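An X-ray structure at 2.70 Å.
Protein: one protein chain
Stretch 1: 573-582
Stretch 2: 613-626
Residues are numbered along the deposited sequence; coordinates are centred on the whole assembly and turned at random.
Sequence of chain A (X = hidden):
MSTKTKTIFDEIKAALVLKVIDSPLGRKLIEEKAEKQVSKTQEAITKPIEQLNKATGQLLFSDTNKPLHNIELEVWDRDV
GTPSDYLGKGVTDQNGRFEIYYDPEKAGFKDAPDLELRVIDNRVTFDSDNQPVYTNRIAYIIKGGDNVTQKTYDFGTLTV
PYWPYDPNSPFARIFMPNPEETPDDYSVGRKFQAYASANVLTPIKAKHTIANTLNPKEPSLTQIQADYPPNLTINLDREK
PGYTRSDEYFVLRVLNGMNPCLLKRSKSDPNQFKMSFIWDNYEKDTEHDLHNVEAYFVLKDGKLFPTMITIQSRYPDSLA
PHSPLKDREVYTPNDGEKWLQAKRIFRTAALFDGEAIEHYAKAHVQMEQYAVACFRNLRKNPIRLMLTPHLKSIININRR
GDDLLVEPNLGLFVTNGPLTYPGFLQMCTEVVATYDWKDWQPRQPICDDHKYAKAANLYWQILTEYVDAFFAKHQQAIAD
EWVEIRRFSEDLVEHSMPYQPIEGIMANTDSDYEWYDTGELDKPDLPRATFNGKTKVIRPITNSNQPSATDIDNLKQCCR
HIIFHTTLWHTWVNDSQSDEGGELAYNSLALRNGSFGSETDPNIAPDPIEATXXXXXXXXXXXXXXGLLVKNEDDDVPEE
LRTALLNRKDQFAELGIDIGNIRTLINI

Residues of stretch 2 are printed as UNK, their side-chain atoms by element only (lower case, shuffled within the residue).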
# COMPACT_ATOMS: atom_id res chain seq x y z
N VAL A 573 5.56 -9.19 -0.63
CA VAL A 573 6.17 -8.63 0.57
C VAL A 573 5.29 -8.85 1.80
O VAL A 573 5.77 -9.22 2.87
CB VAL A 573 6.46 -7.13 0.40
CG1 VAL A 573 7.09 -6.57 1.66
CG2 VAL A 573 7.37 -6.91 -0.79
N ASN A 574 3.98 -8.66 1.63
CA ASN A 574 3.04 -8.75 2.74
C ASN A 574 2.79 -10.18 3.21
O ASN A 574 2.84 -10.46 4.40
CB ASN A 574 1.71 -8.10 2.35
CG ASN A 574 0.72 -8.08 3.48
OD1 ASN A 574 0.77 -7.19 4.34
ND2 ASN A 574 -0.19 -9.05 3.50
N ASP A 575 2.54 -11.09 2.27
CA ASP A 575 2.21 -12.46 2.62
C ASP A 575 3.44 -13.27 3.01
O ASP A 575 3.32 -14.45 3.35
CB ASP A 575 1.47 -13.15 1.47
CG ASP A 575 0.13 -12.48 1.14
OD1 ASP A 575 -0.30 -11.59 1.90
OD2 ASP A 575 -0.48 -12.87 0.12
N SER A 576 4.61 -12.64 2.97
CA SER A 576 5.84 -13.31 3.38
C SER A 576 6.24 -12.90 4.79
O SER A 576 7.28 -13.33 5.30
CB SER A 576 6.98 -12.99 2.41
OG SER A 576 6.69 -13.46 1.10
N GLN A 577 5.41 -12.08 5.41
CA GLN A 577 5.72 -11.55 6.74
C GLN A 577 5.77 -12.66 7.80
O GLN A 577 6.66 -12.67 8.65
CB GLN A 577 4.71 -10.47 7.13
CG GLN A 577 4.96 -9.12 6.48
CD GLN A 577 3.88 -8.10 6.81
OE1 GLN A 577 2.71 -8.31 6.51
NE2 GLN A 577 4.29 -6.99 7.42
N SER A 578 4.83 -13.60 7.74
CA SER A 578 4.85 -14.72 8.68
C SER A 578 6.04 -15.63 8.42
O SER A 578 6.70 -16.08 9.35
CB SER A 578 3.56 -15.52 8.60
OG SER A 578 2.76 -15.28 9.74
N ASP A 579 6.30 -15.89 7.14
CA ASP A 579 7.36 -16.81 6.75
C ASP A 579 8.74 -16.34 7.19
O ASP A 579 9.63 -17.15 7.42
CB ASP A 579 7.36 -17.02 5.23
CG ASP A 579 6.05 -17.59 4.72
OD1 ASP A 579 5.22 -18.01 5.56
OD2 ASP A 579 5.85 -17.62 3.49
N GLU A 580 8.90 -15.03 7.30
CA GLU A 580 10.20 -14.48 7.66
C GLU A 580 10.28 -14.13 9.14
O GLU A 580 11.32 -14.30 9.76
CB GLU A 580 10.52 -13.25 6.81
CG GLU A 580 11.91 -13.27 6.22
CD GLU A 580 12.07 -14.34 5.15
OE1 GLU A 580 11.19 -14.44 4.27
OE2 GLU A 580 13.08 -15.08 5.18
N GLY A 581 9.17 -13.64 9.70
CA GLY A 581 9.21 -13.09 11.04
C GLY A 581 8.22 -13.66 12.04
O GLY A 581 8.06 -13.10 13.12
N GLY A 582 7.57 -14.76 11.68
CA GLY A 582 6.62 -15.40 12.57
C GLY A 582 7.27 -16.09 13.76
O GLY A 582 6.64 -16.25 14.81
N UNK A 613 3.67 -8.74 20.35
CA UNK A 613 3.13 -7.82 19.37
C UNK A 613 3.67 -8.09 17.96
O UNK A 613 2.93 -7.98 16.98
o UNK A 613 1.37 -5.36 20.50
n UNK A 613 2.80 -6.03 22.09
c UNK A 613 3.41 -6.37 19.77
c UNK A 613 2.44 -5.87 20.82
N UNK A 614 4.94 -8.47 17.88
CA UNK A 614 5.55 -8.88 16.61
C UNK A 614 4.75 -10.00 15.96
O UNK A 614 4.21 -9.84 14.85
c UNK A 614 6.99 -9.33 16.82
o UNK A 614 9.68 -10.13 16.84
c UNK A 614 9.04 -10.49 15.85
n UNK A 614 9.52 -11.37 14.98
c UNK A 614 7.65 -9.94 15.58
N UNK A 615 4.66 -11.12 16.67
CA UNK A 615 3.97 -12.29 16.13
C UNK A 615 2.50 -11.98 15.83
O UNK A 615 1.96 -12.37 14.78
c UNK A 615 3.44 -14.72 16.45
c UNK A 615 4.05 -13.48 17.09
c UNK A 615 5.50 -13.73 17.48
N UNK A 616 1.86 -11.25 16.74
CA UNK A 616 0.46 -10.86 16.57
C UNK A 616 0.24 -10.10 15.27
O UNK A 616 -0.59 -10.49 14.45
o UNK A 616 -5.15 -7.74 17.12
c UNK A 616 0.00 -10.01 17.75
c UNK A 616 -1.37 -9.40 17.58
c UNK A 616 -3.89 -8.28 17.27
c UNK A 616 -3.76 -9.63 17.54
c UNK A 616 -1.53 -8.04 17.32
c UNK A 616 -2.78 -7.48 17.16
c UNK A 616 -2.51 -10.18 17.69
N UNK A 617 0.99 -9.02 15.09
CA UNK A 617 0.83 -8.17 13.91
C UNK A 617 1.12 -8.93 12.63
O UNK A 617 0.37 -8.81 11.66
c UNK A 617 1.75 -6.19 12.64
c UNK A 617 1.22 -5.96 15.06
c UNK A 617 1.73 -6.92 13.98
c UNK A 617 -0.18 -5.45 14.78
N UNK A 618 2.20 -9.71 12.61
CA UNK A 618 2.52 -10.45 11.38
C UNK A 618 1.40 -11.42 11.01
O UNK A 618 0.94 -11.47 9.86
c UNK A 618 6.24 -10.69 12.06
c UNK A 618 3.85 -11.19 11.52
c UNK A 618 5.04 -10.29 11.50
c UNK A 618 7.35 -9.86 12.04
c UNK A 618 6.07 -8.20 10.89
c UNK A 618 7.26 -8.62 11.46
c UNK A 618 4.97 -9.04 10.91
N UNK A 619 0.95 -12.18 12.01
CA UNK A 619 -0.09 -13.18 11.83
C UNK A 619 -1.42 -12.57 11.40
O UNK A 619 -2.15 -13.15 10.59
o UNK A 619 0.97 -14.37 13.65
c UNK A 619 -0.28 -13.97 13.12
N UNK A 620 -1.72 -11.39 11.93
CA UNK A 620 -2.92 -10.66 11.54
C UNK A 620 -2.82 -10.17 10.10
O UNK A 620 -3.70 -10.43 9.28
c UNK A 620 -4.06 -8.40 11.78
c UNK A 620 -3.18 -9.45 12.47
c UNK A 620 -3.81 -9.90 13.78
N UNK A 621 -1.73 -9.47 9.80
CA UNK A 621 -1.54 -8.84 8.50
C UNK A 621 -1.51 -9.85 7.35
O UNK A 621 -2.02 -9.57 6.27
c UNK A 621 -1.52 -5.90 9.00
c UNK A 621 -0.25 -8.01 8.48
c UNK A 621 -0.26 -6.70 9.28
c UNK A 621 0.99 -5.88 8.99
N UNK A 622 -0.92 -11.02 7.58
CA UNK A 622 -0.94 -12.02 6.51
C UNK A 622 -2.17 -12.94 6.62
O UNK A 622 -2.50 -13.65 5.67
n UNK A 622 0.65 -15.23 6.31
o UNK A 622 -0.31 -14.44 8.18
c UNK A 622 0.37 -12.83 6.52
c UNK A 622 0.21 -14.24 7.08
N UNK A 623 -2.85 -12.90 7.76
CA UNK A 623 -4.02 -13.74 7.99
C UNK A 623 -5.29 -13.21 7.34
O UNK A 623 -6.21 -13.98 7.06
N UNK A 624 -5.33 -11.91 7.10
CA UNK A 624 -6.45 -11.28 6.40
C UNK A 624 -6.19 -11.28 4.90
O UNK A 624 -5.29 -10.58 4.43
c UNK A 624 -6.92 -9.81 8.40
c UNK A 624 -6.81 -8.43 9.00
c UNK A 624 -7.87 -9.22 6.16
c UNK A 624 -6.69 -9.84 6.89
N UNK A 625 -6.96 -12.06 4.15
CA UNK A 625 -6.67 -12.26 2.74
C UNK A 625 -7.90 -12.14 1.85
O UNK A 625 -8.35 -13.12 1.27
c UNK A 625 -4.18 -14.87 1.37
c UNK A 625 -5.19 -13.75 1.27
c UNK A 625 -3.15 -14.80 0.25
n UNK A 625 -2.01 -15.72 0.50
c UNK A 625 -6.01 -13.63 2.54
N UNK A 626 -8.43 -10.93 1.74
CA UNK A 626 -9.57 -10.65 0.87
C UNK A 626 -9.13 -9.78 -0.32
O UNK A 626 -8.47 -8.76 -0.14
o UNK A 626 -15.46 -8.95 -1.25
c UNK A 626 -10.69 -9.97 1.65
c UNK A 626 -13.06 -10.53 0.99
c UNK A 626 -14.22 -10.28 0.28
c UNK A 626 -12.06 -8.59 0.03
c UNK A 626 -13.22 -8.34 -0.69
c UNK A 626 -14.30 -9.19 -0.55
c UNK A 626 -11.96 -9.70 0.87

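Position 613 carries two carbons, the second bearing one oxygen and one nitrogen, and lies out of reach of stretch 1: Asn613. Position 614 has three carbons, the third bearing an oxygen and a nitrogen. Its extended chain brings that nitrogen to 2.9 Å from Gly581 O: Gln614, whose NE2 donates a hydrogen bond to that carbonyl.

At 615 one carbon carries two more, a beta-branched fork with a methyl 3.8 Å from Gly582 O. This is Val615, whose CG2 makes that approach. Position 616, a six-carbon ring bearing an oxygen, is out of reach: Tyr616. Position 617 has four carbons forked at the first, one arm two carbons long, and its end leads away from stretch 1: Ile617.

Position 618 is one carbon followed by a bare six-carbon ring, with Gln577 O over one face and Gly581 O at the edge, near the ring plane: Phe618. Its CD2 lies 4.0 Å from Gln577 O and 3.2 Å from Gly581 O. The ring lies where a side chain on residue 581 would begin: an ideal CB on Gly581 would fall 2.6 Å from Phe618 CE2, a clash.

Position 619 is one carbon and one oxygen, its CA-to-CB bond pointing away from stretch 1: Ser619. Its OG bonds back to Val615 O at 2.5 Å, inside its own helix. Position 620, another three-carbon fork, is out of reach: Val620.

At 621 four carbons fork at the second, and CB points toward stretch 1, 3.6 Å from Gln577 OE1: Leu621. Its backbone O accepts a weak hydrogen bond from Asn574 ND2 at 3.4 Å. Position 622 has two carbons, the second with oxygen and nitrogen, and its CB packs 4.0 Å from Asn574 O: Asn622, poorly ordered.

Position 623 has no side-chain atoms: Gly623. Position 624, four carbons forked at the first, makes no contact: Ile624. Position 625 is four carbons in a row ending in nitrogen, which approaches Asp575: Lys625, with NZ 3.3 Å from Asp575 OD2 in a salt bridge whose hydrogen bond is weak. Position 626, a ring bearing oxygen, is out of reach: Tyr626.

The contact pairs two helices at 153°, near antiparallel, their axes 8.9 Å apart at closest. Phe618 fills the middle, where Gly581 leaves room for its ring. Polar contacts extend along the interface: Gln614 satisfies the carbonyl of Gly581, while Asn574 and Asp575 engage Leu621 O and Lys625. Here a glycine makes room for a ring, and polar side chains, short and long, meet backbone or charged partners around it.

Stretch 2, residues 613-626: NQVYIFSVLNGIKY
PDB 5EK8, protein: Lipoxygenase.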